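Local coordinates for protein adenylate kinase (Cryptosporidium parvum Iowa II, PDB 3BE4) that probably transfers a phosphate group between ATP and AMP, as adenylate kinases do, and is seen here with the two-substrate mimic bis(adenosine)-5'-pentaphosphate, at residues Ala185-Val188 with Lys189-Asp193. Sequence-based numbering, arbitrary orientation.
Sequences APLV and KFYED
Val188 and Glu192, one helical turn apart, run alongside each other in the same direction. Val188 holds CG1 opposite its main-chain nitrogen (chi1 177°), which brings that methyl 4.0 Å from Glu192 CD. The backbone joins the same pair: Glu192 N donates to Val188 O at 2.9 Å. The Glu192 carboxylate is engaged beyond the helix, its OE2 forming a salt bridge with Arg199 on the edge strand 197-201, which Val188 also touches. Round the helix, the CD2 methyl of Leu187 lies 4.3 Å from CE2 of Tyr191 and 4.4 Å from CB of Phe190. Leu187 O accepts from Tyr191 N at 3.0 Å. The side chains of Leu187, Phe190 and Tyr191 pack on Ala98 of helix 95-108, and Leu187 and Tyr191 also reach Ile11 of strand 7-12. Next to Ala185, a water accepts from Lys189 N and donates to Ala185 O, which are 4.3 Å apart, in place of a direct bond between them. The result is a short amphipathic alpha-helix with i to i+4 bonding, packed against the parallel five-stranded core of the P-loop kinase fold.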
loop_
_atom_site.group_PDB
_atom_site.type_symbol
_atom_site.label_atom_id
_atom_site.label_comp_id
_atom_site.label_asym_id
_atom_site.label_seq_id
_atom_site.Cartn_x
_atom_site.Cartn_y
_atom_site.Cartn_z
ATOM N N ALA A 185 8.378 -9.259 5.387
ATOM C CA ALA A 185 7.841 -10.606 5.404
ATOM C C ALA A 185 7.574 -11.241 6.810
ATOM O O ALA A 185 6.553 -11.950 6.939
ATOM C CB ALA A 185 8.682 -11.480 4.549
ATOM N N PRO A 186 8.394 -10.932 7.831
ATOM C CA PRO A 186 8.143 -11.336 9.248
ATOM C C PRO A 186 6.820 -10.913 9.848
ATOM O O PRO A 186 6.357 -11.489 10.858
ATOM C CB PRO A 186 9.222 -10.586 10.023
ATOM C CG PRO A 186 10.383 -10.605 9.117
ATOM C CD PRO A 186 9.718 -10.237 7.763
ATOM N N LEU A 187 6.230 -9.875 9.256
ATOM C CA LEU A 187 4.913 -9.448 9.666
ATOM C C LEU A 187 3.829 -10.455 9.357
ATOM O O LEU A 187 2.773 -10.397 9.989
ATOM C CB LEU A 187 4.540 -8.105 9.033
ATOM C CG LEU A 187 5.374 -6.928 9.438
ATOM C CD1 LEU A 187 4.892 -5.806 8.490
ATOM C CD2 LEU A 187 5.050 -6.521 10.869
ATOM N N VAL A 188 4.055 -11.367 8.418
ATOM C CA VAL A 188 3.022 -12.354 8.146
ATOM C C VAL A 188 2.864 -13.241 9.395
ATOM O O VAL A 188 1.752 -13.452 9.868
ATOM C CB VAL A 188 3.382 -13.233 6.985
ATOM C CG1 VAL A 188 2.319 -14.287 6.779
ATOM C CG2 VAL A 188 3.418 -12.393 5.734
ATOM N N LYS A 189 3.972 -13.700 9.967
ATOM C CA LYS A 189 3.816 -14.495 11.228
ATOM C C LYS A 189 3.260 -13.686 12.387
ATOM O O LYS A 189 2.427 -14.188 13.141
ATOM C CB LYS A 189 5.190 -15.168 11.519
ATOM C CG LYS A 189 5.359 -16.213 10.477
ATOM C CD LYS A 189 6.612 -17.069 10.622
ATOM C CE LYS A 189 6.803 -18.062 9.409
ATOM N NZ LYS A 189 5.700 -19.055 9.114
ATOM N N PHE A 190 3.660 -12.407 12.497
ATOM C CA PHE A 190 3.234 -11.473 13.520
ATOM C C PHE A 190 1.722 -11.467 13.524
ATOM O O PHE A 190 1.079 -11.556 14.585
ATOM C CB PHE A 190 3.765 -10.064 13.233
ATOM C CG PHE A 190 3.402 -9.004 14.273
ATOM C CD1 PHE A 190 4.328 -8.602 15.286
ATOM C CD2 PHE A 190 2.200 -8.338 14.205
ATOM C CE1 PHE A 190 4.011 -7.620 16.209
ATOM C CE2 PHE A 190 1.860 -7.341 15.126
ATOM C CZ PHE A 190 2.755 -6.941 16.125
ATOM N N TYR A 191 1.119 -11.335 12.350
ATOM C CA TYR A 191 -0.353 -11.283 12.277
ATOM C C TYR A 191 -1.055 -12.602 12.295
ATOM O O TYR A 191 -2.249 -12.655 12.671
ATOM C CB TYR A 191 -0.813 -10.405 11.085
ATOM C CG TYR A 191 -0.486 -8.969 11.394
ATOM C CD1 TYR A 191 -1.086 -8.269 12.449
ATOM C CD2 TYR A 191 0.469 -8.261 10.598
ATOM C CE1 TYR A 191 -0.762 -6.897 12.753
ATOM C CE2 TYR A 191 0.780 -6.915 10.876
ATOM C CZ TYR A 191 0.209 -6.246 11.972
ATOM O OH TYR A 191 0.559 -4.959 12.199
ATOM N N GLU A 192 -0.415 -13.646 11.788
ATOM C CA GLU A 192 -0.976 -15.024 11.922
ATOM C C GLU A 192 -1.054 -15.396 13.395
ATOM O O GLU A 192 -2.006 -16.035 13.829
ATOM C CB GLU A 192 -0.057 -15.991 11.262
ATOM C CG GLU A 192 -0.270 -15.938 9.775
ATOM C CD GLU A 192 0.585 -17.016 9.070
ATOM O OE1 GLU A 192 1.699 -17.365 9.588
ATOM O OE2 GLU A 192 0.154 -17.479 7.997
ATOM N N ASP A 193 -0.065 -14.985 14.162
ATOM C CA ASP A 193 -0.083 -15.198 15.654
ATOM C C ASP A 193 -1.204 -14.511 16.393
ATOM O O ASP A 193 -1.609 -14.975 17.468
ATOM C CB ASP A 193 1.259 -14.846 16.288
ATOM C CG ASP A 193 2.357 -15.877 15.911
ATOM O OD1 ASP A 193 2.037 -16.923 15.303
ATOM O OD2 ASP A 193 3.557 -15.627 16.193
HETATM O O HOH W 1 6.523 -14.317 8.399
#